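Local coordinates for putative fimbriae assembly chaperone (Salmonella typhimurium, PDB 2CO7), which probably acts as a periplasmic chaperone of the PapD-like family, helping fimbrial subunits to fold and be assembled, at residues I129-P132 / T138-D141; R147-G152 / K156-T161; N166-T171 / G210-P215; T178-V183 / A187-N192. All blocks are in the same frame, centred on the assembly; numbering follows the deposited sequence. Where two conformers were deposited one is given.

Contact 1: residues I129-P132 / T138-D141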
loop_
_atom_site.group_PDB
_atom_site.type_symbol
_atom_site.label_atom_id
_atom_site.label_comp_id
_atom_site.label_asym_id
_atom_site.label_seq_id
_atom_site.Cartn_x
_atom_site.Cartn_y
_atom_site.Cartn_z
ATOM N N ILE B 129 -7.252 -0.415 12.720
ATOM C CA ILE B 129 -6.773 -1.167 13.888
ATOM C C ILE B 129 -7.839 -1.179 14.936
ATOM O O ILE B 129 -8.184 -0.119 15.501
ATOM C CB ILE B 129 -5.405 -0.658 14.426
ATOM C CG1 ILE B 129 -4.333 -0.678 13.301
ATOM C CG2 ILE B 129 -4.890 -1.524 15.623
ATOM C CD1 ILE B 129 -2.983 0.084 13.635
ATOM N N PHE B 130 -8.329 -2.397 15.214
ATOM C CA PHE B 130 -9.365 -2.561 16.211
ATOM C C PHE B 130 -8.779 -2.706 17.621
ATOM O O PHE B 130 -7.997 -3.609 17.849
ATOM C CB PHE B 130 -10.282 -3.740 15.856
ATOM C CG PHE B 130 -11.423 -3.899 16.805
ATOM C CD1 PHE B 130 -12.555 -3.083 16.689
ATOM C CD2 PHE B 130 -11.379 -4.872 17.807
ATOM C CE1 PHE B 130 -13.673 -3.256 17.603
ATOM C CE2 PHE B 130 -12.453 -5.055 18.695
ATOM C CZ PHE B 130 -13.602 -4.237 18.593
ATOM N N ARG B 131 -9.175 -1.829 18.536
ATOM C CA ARG B 131 -8.652 -1.822 19.909
ATOM C C ARG B 131 -9.783 -2.111 20.922
ATOM O O ARG B 131 -10.670 -1.238 21.201
ATOM C CB ARG B 131 -7.946 -0.488 20.197
ATOM C CG ARG B 131 -7.197 -0.465 21.560
ATOM C CD ARG B 131 -6.416 0.786 21.716
ATOM N NE ARG B 131 -5.401 0.886 20.649
ATOM C CZ ARG B 131 -4.748 1.991 20.329
ATOM N NH1 ARG B 131 -4.967 3.139 20.995
ATOM N NH2 ARG B 131 -3.872 1.949 19.339
ATOM N N PRO B 132 -9.774 -3.339 21.467
ATOM C CA PRO B 132 -10.710 -3.719 22.523
ATOM C C PRO B 132 -10.663 -2.710 23.667
ATOM O O PRO B 132 -9.623 -2.098 23.918
ATOM C CB PRO B 132 -10.213 -5.102 22.958
ATOM C CG PRO B 132 -9.544 -5.637 21.717
ATOM C CD PRO B 132 -8.878 -4.463 21.106
ATOM N N THR B 138 -1.888 3.417 24.743
ATOM C CA THR B 138 -1.450 3.426 23.345
ATOM C C THR B 138 -0.190 2.561 23.182
ATOM O O THR B 138 0.502 2.287 24.175
ATOM C CB THR B 138 -1.102 4.858 22.908
ATOM O OG1 THR B 138 0.037 5.336 23.654
ATOM C CG2 THR B 138 -2.274 5.785 23.127
ATOM N N PRO B 139 0.131 2.169 21.940
ATOM C CA PRO B 139 1.410 1.455 21.705
ATOM C C PRO B 139 2.596 2.248 22.261
ATOM O O PRO B 139 3.461 1.668 22.916
ATOM C CB PRO B 139 1.462 1.324 20.166
ATOM C CG PRO B 139 -0.081 1.214 19.790
ATOM C CD PRO B 139 -0.678 2.294 20.708
ATOM N N GLU B 140 2.634 3.569 22.049
ATOM C CA GLU B 140 3.834 4.300 22.438
ATOM C C GLU B 140 4.049 4.331 23.956
ATOM O O GLU B 140 5.192 4.416 24.401
ATOM C CB GLU B 140 3.892 5.688 21.796
ATOM C CG GLU B 140 2.973 6.723 22.408
ATOM C CD GLU B 140 3.017 8.093 21.704
ATOM O OE1 GLU B 140 4.035 8.462 21.071
ATOM O OE2 GLU B 140 2.016 8.828 21.832
ATOM N N ASP B 141 2.968 4.197 24.732
ATOM C CA ASP B 141 3.048 4.063 26.176
ATOM C C ASP B 141 3.894 2.878 26.627
ATOM O O ASP B 141 4.509 2.945 27.674
ATOM C CB ASP B 141 1.652 3.919 26.762
ATOM C CG ASP B 141 0.836 5.191 26.672
ATOM O OD1 ASP B 141 -0.417 5.081 26.791
ATOM O OD2 ASP B 141 1.442 6.300 26.509
#
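Arg131 reaches across to Pro139 with the far end of its guanidinium group: NH2 lies 3.5 Å from Pro139 CD, with Pro139 CG a little farther off. The two side chains approach from opposite directions, the arginine running out from the end of strand 116-131 and the proline ring presenting its CD side at the start of the short helix 139-142. The ring carbon meets the guanidinium obliquely. Arg131 extends with CG anti to the backbone N (chi1 -172°) and bends at chi3, which carries NH1 to 4.2 Å from Thr138 CA. All three nitrogens of the group are hydrogen-bonded elsewhere; NE forms a salt bridge with Glu90 and NH2 one with Asp208, so two carboxylates hold the guanidinium and the contact with Pro139 and Thr138 is van der Waals packing against a group already fixed. These carboxylates probably balance its charge in this buried place.

On the other segment, Thr138 caps the N-terminal end of the helix. Its N donates to Asp141 OD1 over 3.0 Å, arriving from above the carboxylate plane, while Asp141 N returns a weak bond of 3.3 Å to Thr138 OG1. Pro139 follows directly, its ring resting also on Phe163. Reciprocal bonds of this kind define a capping box, with Thr138 as N-cap, here beside the last strand of the N-terminal immunoglobulin-like domain.

Contact 2: residues R147-G152 / K156-T161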
loop_
_atom_site.group_PDB
_atom_site.type_symbol
_atom_site.label_atom_id
_atom_site.label_comp_id
_atom_site.label_asym_id
_atom_site.label_seq_id
_atom_site.Cartn_x
_atom_site.Cartn_y
_atom_site.Cartn_z
ATOM N N ARG B 147 11.638 -6.174 23.075
ATOM C CA ARG B 147 12.907 -6.847 23.407
ATOM C C ARG B 147 13.622 -7.161 22.096
ATOM O O ARG B 147 13.000 -7.650 21.162
ATOM C CB ARG B 147 12.638 -8.131 24.204
ATOM C CG ARG B 147 13.918 -8.793 24.697
ATOM C CD ARG B 147 13.697 -9.796 25.810
ATOM N NE ARG B 147 13.681 -11.136 25.247
ATOM C CZ ARG B 147 14.631 -12.054 25.382
ATOM N NH1 ARG B 147 15.721 -11.843 26.119
ATOM N NH2 ARG B 147 14.459 -13.226 24.789
ATOM N N TRP B 148 14.919 -6.885 22.029
ATOM C CA TRP B 148 15.696 -7.074 20.815
ATOM C C TRP B 148 16.783 -8.089 21.070
ATOM O O TRP B 148 17.398 -8.139 22.156
ATOM C CB TRP B 148 16.276 -5.732 20.309
ATOM C CG TRP B 148 15.217 -4.650 20.030
ATOM C CD1 TRP B 148 14.567 -3.872 20.957
ATOM C CD2 TRP B 148 14.719 -4.238 18.744
ATOM N NE1 TRP B 148 13.695 -3.012 20.326
ATOM C CE2 TRP B 148 13.768 -3.213 18.970
ATOM C CE3 TRP B 148 14.993 -4.630 17.420
ATOM C CZ2 TRP B 148 13.096 -2.564 17.923
ATOM C CZ3 TRP B 148 14.322 -3.988 16.381
ATOM C CH2 TRP B 148 13.369 -2.980 16.642
ATOM N N VAL B 149 17.015 -8.934 20.077
ATOM C CA VAL B 149 18.046 -9.947 20.168
ATOM C C VAL B 149 18.794 -9.862 18.847
ATOM O O VAL B 149 18.171 -9.787 17.789
ATOM C CB VAL B 149 17.432 -11.356 20.384
ATOM C CG1 VAL B 149 18.518 -12.402 20.582
ATOM C CG2 VAL B 149 16.490 -11.353 21.572
ATOM N N GLU B 150 20.120 -9.830 18.915
ATOM C CA GLU B 150 20.958 -9.844 17.709
ATOM C C GLU B 150 21.819 -11.093 17.728
ATOM O O GLU B 150 22.560 -11.304 18.678
ATOM C CB GLU B 150 21.861 -8.600 17.638
ATOM C CG GLU B 150 21.102 -7.270 17.768
ATOM C CD GLU B 150 22.015 -6.047 17.760
ATOM O OE1 GLU B 150 21.497 -4.924 17.872
ATOM O OE2 GLU B 150 23.239 -6.204 17.643
ATOM N N THR B 151 21.681 -11.937 16.706
ATOM C CA THR B 151 22.632 -13.028 16.494
ATOM C C THR B 151 23.057 -13.008 15.041
ATOM O O THR B 151 22.207 -13.058 14.144
ATOM C CB THR B 151 22.090 -14.442 16.843
ATOM O OG1 THR B 151 22.060 -15.259 15.666
ATOM C CG2 THR B 151 20.719 -14.398 17.501
ATOM N N GLY B 152 24.371 -12.948 14.823
ATOM C CA GLY B 152 24.934 -12.799 13.488
ATOM C C GLY B 152 24.283 -11.629 12.785
ATOM O O GLY B 152 24.176 -10.526 13.347
ATOM N N LYS B 156 16.147 -9.594 15.804
ATOM C CA LYS B 156 14.797 -10.005 16.153
ATOM C C LYS B 156 14.252 -9.008 17.144
ATOM O O LYS B 156 14.943 -8.617 18.090
ATOM C CB LYS B 156 14.804 -11.426 16.737
ATOM C CG LYS B 156 13.429 -11.995 17.152
ATOM C CD LYS B 156 13.646 -13.385 17.786
ATOM C CE LYS B 156 12.341 -14.114 18.081
ATOM N NZ LYS B 156 12.628 -15.478 18.684
ATOM N N VAL B 157 13.011 -8.617 16.909
ATOM C CA VAL B 157 12.255 -7.754 17.806
ATOM C C VAL B 157 11.090 -8.568 18.348
ATOM O O VAL B 157 10.389 -9.252 17.584
ATOM C CB VAL B 157 11.755 -6.463 17.082
ATOM C CG1 VAL B 157 10.882 -6.812 15.902
ATOM C CG2 VAL B 157 11.011 -5.544 18.059
ATOM N N GLU B 158 10.914 -8.497 19.663
ATOM C CA GLU B 158 9.906 -9.258 20.366
ATOM C C GLU B 158 8.933 -8.275 20.985
ATOM O O GLU B 158 9.328 -7.391 21.736
ATOM C CB GLU B 158 10.544 -10.153 21.443
ATOM C CG GLU B 158 11.686 -10.966 20.828
ATOM C CD GLU B 158 12.437 -11.831 21.797
ATOM O OE1 GLU B 158 12.387 -11.571 23.013
ATOM O OE2 GLU B 158 13.082 -12.773 21.310
ATOM N N ASN B 159 7.659 -8.453 20.666
ATOM C CA ASN B 159 6.605 -7.545 21.168
ATOM C C ASN B 159 5.705 -8.259 22.188
ATOM O O ASN B 159 4.804 -8.991 21.813
ATOM C CB ASN B 159 5.785 -7.006 19.960
ATOM C CG ASN B 159 4.600 -6.130 20.393
ATOM O OD1 ASN B 159 4.569 -5.584 21.496
ATOM N ND2 ASN B 159 3.633 -6.024 19.540
ATOM N N PRO B 160 5.921 -8.016 23.496
ATOM C CA PRO B 160 5.124 -8.727 24.511
ATOM C C PRO B 160 3.818 -7.965 24.864
ATOM O O PRO B 160 3.166 -8.276 25.859
ATOM C CB PRO B 160 6.066 -8.726 25.716
ATOM C CG PRO B 160 6.696 -7.301 25.615
ATOM C CD PRO B 160 6.900 -7.095 24.101
ATOM N N THR B 161 3.438 -6.997 24.035
ATOM C CA THR B 161 2.297 -6.126 24.334
ATOM C C THR B 161 1.097 -6.506 23.488
ATOM O O THR B 161 1.268 -7.196 22.485
ATOM C CB THR B 161 2.633 -4.605 24.039
ATOM O OG1 THR B 161 2.482 -4.309 22.654
ATOM C CG2 THR B 161 4.051 -4.241 24.489
#
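Arg147 and Glu158 form the salt bridge that marks one face of this beta hairpin, made by antiparallel strands 147-151 and 154-159 in the C-terminal domain. Arg147 NE donates to Glu158 OE1 at 2.6 Å, meeting the oxygen on its syn side but 24° out of the carboxylate plane; NH2 adds a weak bond to the same OE1. The side chains run alongside each other in the same direction, with guanidinium and carboxylate planes turned 49° apart. Glu158 OE2 lies in a long salt bridge with Lys156 NZ, so the acid sits between two basic groups and is probably kept ionised by them.

The backbones are joined by two hydrogen-bonded pairs. Arg147 and Glu158 exchange bonds, as do Val149 and Lys156, where Lys156 N reaches Val149 O over 2.8 Å. Between them lies the non-hydrogen-bonded pair Trp148 and Val157, next to which Trp148 CA makes a CA-H...O contact with Lys156 O at 3.2 Å.

On the salt-bridge face, Val149 CG2 sits over the centre of the Arg147 guanidinium. The other face carries Trp148, buried beside Trp203 and Tyr218, and Val157. Farther along the chain, Asn159 OD1 accepts from Thr161 N, an Asx turn, and also from Thr161 OG1. Val157 points CG2 anti to its backbone N, over the indole, in a CH-pi contact: this methyl lies 3.6 Å from the centroid of the six-membered ring of Trp148, only 11° off its normal.

Contact 3: residues N166-T171 / G210-P215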
loop_
_atom_site.group_PDB
_atom_site.type_symbol
_atom_site.label_atom_id
_atom_site.label_comp_id
_atom_site.label_asym_id
_atom_site.label_seq_id
_atom_site.Cartn_x
_atom_site.Cartn_y
_atom_site.Cartn_z
ATOM N N ASN B 166 4.012 -0.373 15.005
ATOM C CA ASN B 166 4.293 0.066 13.668
ATOM C C ASN B 166 5.564 0.873 13.777
ATOM O O ASN B 166 5.524 2.047 14.117
ATOM C CB ASN B 166 3.093 0.873 13.158
ATOM C CG ASN B 166 1.858 0.006 13.049
ATOM O OD1 ASN B 166 1.821 -0.948 12.249
ATOM N ND2 ASN B 166 0.856 0.283 13.886
ATOM N N LEU B 167 6.693 0.223 13.509
ATOM C CA LEU B 167 7.987 0.837 13.773
ATOM C C LEU B 167 8.443 1.750 12.635
ATOM O O LEU B 167 8.237 1.462 11.464
ATOM C CB LEU B 167 9.060 -0.220 14.074
ATOM C CG LEU B 167 9.094 -0.902 15.465
ATOM C CD1 LEU B 167 7.985 -0.521 16.464
ATOM C CD2 LEU B 167 9.127 -2.394 15.214
ATOM N N ALA B 168 9.011 2.895 13.008
ATOM C CA ALA B 168 9.638 3.787 12.039
ATOM C C ALA B 168 11.026 4.196 12.535
ATOM O O ALA B 168 11.327 4.086 13.738
ATOM C CB ALA B 168 8.762 5.001 11.808
ATOM N N SER B 169 11.864 4.646 11.601
ATOM C CA SER B 169 13.176 5.253 11.909
ATOM C C SER B 169 14.020 4.351 12.816
ATOM O O SER B 169 14.676 4.836 13.741
ATOM C CB SER B 169 12.981 6.635 12.548
ATOM O OG SER B 169 12.416 7.581 11.627
ATOM N N VAL B 170 13.971 3.036 12.569
ATOM C CA VAL B 170 14.822 2.053 13.276
ATOM C C VAL B 170 16.323 2.107 12.866
ATOM O O VAL B 170 16.644 2.057 11.678
ATOM C CB VAL B 170 14.309 0.589 13.062
ATOM C CG1 VAL B 170 15.132 -0.383 13.871
ATOM C CG2 VAL B 170 12.827 0.445 13.414
ATOM N N THR B 171 17.234 2.181 13.842
ATOM C CA THR B 171 18.671 2.102 13.564
ATOM C C THR B 171 19.392 1.126 14.487
ATOM O O THR B 171 18.977 0.922 15.625
ATOM C CB THR B 171 19.394 3.479 13.675
ATOM O OG1 THR B 171 19.122 4.079 14.959
ATOM C CG2 THR B 171 18.953 4.412 12.539
ATOM N N GLY B 210 -0.623 9.369 13.414
ATOM C CA GLY B 210 0.153 9.383 12.164
ATOM C C GLY B 210 1.562 9.914 12.168
ATOM O O GLY B 210 2.288 9.756 11.171
ATOM N N GLY B 211 1.939 10.596 13.251
ATOM C CA GLY B 211 3.276 11.172 13.380
ATOM C C GLY B 211 4.132 10.126 14.065
ATOM O O GLY B 211 3.662 9.030 14.348
ATOM N N GLU B 212 5.392 10.469 14.326
ATOM C CA GLU B 212 6.299 9.543 14.993
ATOM C C GLU B 212 6.481 9.917 16.456
ATOM O O GLU B 212 6.447 11.097 16.819
ATOM C CB GLU B 212 7.633 9.445 14.239
ATOM C CG GLU B 212 7.491 8.802 12.847
ATOM C CD GLU B 212 8.772 8.839 12.021
ATOM O OE1 GLU B 212 9.874 8.999 12.605
ATOM O OE2 GLU B 212 8.680 8.701 10.776
ATOM N N SER B 213 6.623 8.888 17.289
ATOM C CA SER B 213 6.810 9.047 18.711
ATOM C C SER B 213 8.204 9.606 18.937
ATOM O O SER B 213 8.990 9.715 18.000
ATOM C CB SER B 213 6.711 7.689 19.390
ATOM O OG SER B 213 7.806 6.887 19.024
ATOM N N HIS B 214 8.511 9.923 20.194
ATOM C CA HIS B 214 9.878 10.204 20.617
ATOM C C HIS B 214 10.671 8.893 20.454
ATOM O O HIS B 214 10.081 7.810 20.386
ATOM C CB HIS B 214 9.893 10.647 22.090
ATOM C CG HIS B 214 9.506 9.558 23.051
ATOM N ND1 HIS B 214 10.383 8.573 23.458
ATOM C CD2 HIS B 214 8.336 9.300 23.685
ATOM C CE1 HIS B 214 9.771 7.752 24.295
ATOM N NE2 HIS B 214 8.525 8.169 24.446
ATOM N N PRO B 215 12.006 8.984 20.374
ATOM C CA PRO B 215 12.778 7.754 20.174
ATOM C C PRO B 215 12.854 6.866 21.415
ATOM O O PRO B 215 12.733 7.340 22.544
ATOM C CB PRO B 215 14.165 8.273 19.752
ATOM C CG PRO B 215 13.973 9.748 19.457
ATOM C CD PRO B 215 12.866 10.185 20.355
#
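Ser169 and Glu212 make the polar link between two parts of the C-terminal immunoglobulin-like domain of this PapD-family chaperone: the corner where strand 167-168 gives way to strand 170-172, and the loop from strand 201-205 to strand 216-218. Ser169 OG donates to Glu212 OE1 over 3.1 Å, meeting the oxygen on its syn side but 30° out of the carboxylate plane. Ser169 has positive phi and psi (53° and 40°) where the chain turns its corner, and its CB points toward the loop. Both residues are exposed at the surface.

Packing across the contact is slight. Glu212 stretches out beyond CG, bringing its carboxylate alongside Ala168; the Glu212 side chain also touches Arg204. Ala168 itself pairs through its backbone with Arg204, so both segments contact Arg204.

Within the loop, further polar bonds shape its later half. Ser213 OG donates to His214 O at 2.8 Å and is also bonded to Val205 N, which ties this residue to strand 201-205. His214 ND1 reaches Pro215 O over 2.8 Å from above the carbonyl plane, and its ring meets that of Phe216. Back across the contact, the methyl of Ala168 packs against the carboxylate, its CB 3.8 Å from Glu212 OE2.

Contact 4: residues T178-V183 / A187-N192. With SO4 (sulfate ion), chain D.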
loop_
_atom_site.group_PDB
_atom_site.type_symbol
_atom_site.label_atom_id
_atom_site.label_comp_id
_atom_site.label_asym_id
_atom_site.label_seq_id
_atom_site.Cartn_x
_atom_site.Cartn_y
_atom_site.Cartn_z
ATOM N N THR B 178 15.960 -0.984 7.223
ATOM C CA THR B 178 14.738 -0.887 6.443
ATOM C C THR B 178 14.204 -2.307 6.288
ATOM O O THR B 178 14.983 -3.262 6.226
ATOM C CB THR B 178 14.977 -0.226 5.058
ATOM O OG1 THR B 178 15.732 -1.109 4.223
ATOM C CG2 THR B 178 15.738 1.089 5.202
ATOM N N GLY B 179 12.887 -2.463 6.257
ATOM C CA GLY B 179 12.329 -3.796 6.008
ATOM C C GLY B 179 11.906 -4.612 7.218
ATOM O O GLY B 179 11.584 -5.785 7.082
ATOM N N LEU B 180 11.919 -4.024 8.407
ATOM C CA LEU B 180 11.215 -4.644 9.525
ATOM C C LEU B 180 9.724 -4.396 9.260
ATOM O O LEU B 180 9.314 -3.259 9.134
ATOM C CB LEU B 180 11.612 -4.014 10.864
ATOM C CG LEU B 180 11.482 -4.815 12.175
ATOM C CD1 LEU B 180 11.985 -4.016 13.386
ATOM C CD2 LEU B 180 10.101 -5.364 12.448
ATOM N N GLU B 181 8.927 -5.453 9.161
ATOM C CA GLU B 181 7.473 -5.306 9.006
ATOM C C GLU B 181 6.852 -4.882 10.346
ATOM O O GLU B 181 7.499 -5.002 11.400
ATOM C CB GLU B 181 6.863 -6.626 8.539
ATOM C CG GLU B 181 7.237 -7.039 7.107
ATOM C CD GLU B 181 6.973 -8.521 6.812
ATOM O OE1 GLU B 181 6.793 -9.321 7.767
ATOM O OE2 GLU B 181 6.982 -8.890 5.614
ATOM N N TYR B 182 5.615 -4.389 10.332
ATOM C CA TYR B 182 4.913 -4.115 11.592
ATOM C C TYR B 182 4.888 -5.395 12.429
ATOM O O TYR B 182 4.866 -6.481 11.872
ATOM C CB TYR B 182 3.507 -3.594 11.353
ATOM C CG TYR B 182 2.532 -4.542 10.703
ATOM C CD1 TYR B 182 2.249 -4.454 9.321
ATOM C CD2 TYR B 182 1.831 -5.478 11.478
ATOM C CE1 TYR B 182 1.311 -5.305 8.733
ATOM C CE2 TYR B 182 0.888 -6.341 10.908
ATOM C CZ TYR B 182 0.615 -6.239 9.556
ATOM O OH TYR B 182 -0.344 -7.112 9.084
ATOM N N VAL B 183 5.006 -5.244 13.735
ATOM C CA VAL B 183 5.052 -6.368 14.660
ATOM C C VAL B 183 3.683 -6.526 15.342
ATOM O O VAL B 183 3.262 -5.651 16.097
ATOM C CB VAL B 183 6.136 -6.179 15.743
ATOM C CG1 VAL B 183 6.422 -7.496 16.394
ATOM C CG2 VAL B 183 7.421 -5.593 15.120
ATOM N N ALA B 187 3.956 -11.012 19.496
ATOM C CA ALA B 187 4.528 -11.582 18.282
ATOM C C ALA B 187 5.947 -11.075 18.139
ATOM O O ALA B 187 6.316 -10.112 18.785
ATOM C CB ALA B 187 3.679 -11.214 17.063
ATOM N N ASP B 188 6.747 -11.758 17.300
ATOM C CA ASP B 188 8.110 -11.348 16.991
ATOM C C ASP B 188 8.275 -11.181 15.493
ATOM O O ASP B 188 7.539 -11.804 14.711
ATOM C CB ASP B 188 9.089 -12.420 17.432
ATOM C CG ASP B 188 8.786 -12.934 18.799
ATOM O OD1 ASP B 188 8.569 -12.080 19.671
ATOM O OD2 ASP B 188 8.700 -14.180 18.981
ATOM N N LYS B 189 9.276 -10.388 15.109
ATOM C CA LYS B 189 9.746 -10.276 13.730
ATOM C C LYS B 189 11.256 -10.411 13.703
ATOM O O LYS B 189 11.944 -9.928 14.604
ATOM C CB LYS B 189 9.360 -8.924 13.095
ATOM C CG LYS B 189 7.868 -8.754 12.857
ATOM C CD LYS B 189 7.385 -9.708 11.774
ATOM C CE LYS B 189 6.012 -9.361 11.294
ATOM N NZ LYS B 189 5.716 -10.068 9.980
ATOM N N THR B 190 11.750 -11.043 12.644
ATOM C CA THR B 190 13.186 -11.292 12.461
ATOM C C THR B 190 13.589 -10.798 11.088
ATOM O O THR B 190 12.985 -11.177 10.085
ATOM C CB THR B 190 13.536 -12.791 12.555
ATOM O OG1 THR B 190 13.250 -13.273 13.866
ATOM C CG2 THR B 190 15.034 -13.042 12.232
ATOM N N LEU B 191 14.636 -9.990 11.047
ATOM C CA LEU B 191 15.181 -9.501 9.781
ATOM C C LEU B 191 16.666 -9.827 9.661
ATOM O O LEU B 191 17.393 -9.771 10.655
ATOM C CB LEU B 191 14.942 -7.999 9.693
ATOM C CG LEU B 191 15.252 -7.201 10.958
ATOM C CD1 LEU B 191 15.777 -5.856 10.575
ATOM C CD2 LEU B 191 14.047 -7.082 11.928
ATOM N N ASN B 192 17.111 -10.200 8.456
ATOM C CA ASN B 192 18.543 -10.360 8.178
ATOM C C ASN B 192 19.226 -8.997 8.080
ATOM O O ASN B 192 18.946 -8.224 7.158
ATOM C CB ASN B 192 18.782 -11.143 6.881
ATOM C CG ASN B 192 18.415 -12.613 7.000
ATOM O OD1 ASN B 192 18.051 -13.094 8.073
ATOM N ND2 ASN B 192 18.515 -13.335 5.891
HETATM S S SO4 D . 4.792 -1.932 7.572
HETATM O O1 SO4 D . 5.543 -1.273 6.488
HETATM O O2 SO4 D . 3.363 -1.825 7.315
HETATM O O3 SO4 D . 5.249 -3.321 7.564
HETATM O O4 SO4 D . 5.178 -1.405 8.893
#
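Lys189 NZ donates to Glu181 OE1 in a salt bridge of 2.6 Å, meeting the oxygen nearly along its C-O axis. The two side chains cross at about a right angle. The bend at chi2 (-68°) carries the end of the lysine across the loop, with CE 3.2 Å from Tyr182 O, while CG lies beside Val183 CG2. The lysine is thus packed against the loop by its methylenes and tied to it by its charge.

Apolar side chains fill in on both flanks of Lys189. Leu191 CD2 presses on Leu180 CG at 3.4 Å, tighter than an ordinary carbon contact, and Leu180 CD2 rests 3.7 Å from Lys189 CB. Farther along, Val183 places CG1 anti to its backbone N, chi1 -163°, where it meets Ala187 O at 3.5 Å.

A sulfate ion, probably from the crystallisation liquor, binds the loop at Tyr182: Tyr182 N donates to its O3 at 3.0 Å, and the Tyr182 ring turns its edge to the ion. Lys127 of another protein chain also bonds to the sulfate.

The touching parts, 180-183 and 187-191, run in nearly opposite directions (176°), yet the loop does not pair with the strand. Strand 187-191 instead is an outermost strand of the three-stranded sheet within this chain, bonded to strand 154-159, while Leu180 and Val183 of the loop pack on Leu167 of strand 167-168.

Overall arrangement
From the N terminus, contact 1 comes first, closing a short loop between the end of strand 116-131 and helix 139-142, at the passage from the N-terminal domain to the C-terminal one. Contact 2 follows in series as the hairpin of strands 147-151 and 154-159. Contact 3 then spans a much longer loop, and contact 4 is nested within it. Contacts 2 and 4 share a sheet through the neighbouring strands 154-159 and 187-191, and their centres lie about 9 Å apart. Leu167 packs contact 3 onto contact 4, Trp148 joins contact 2 to Val170, and Glu140 brings contact 1 against Ser213 of contact 3.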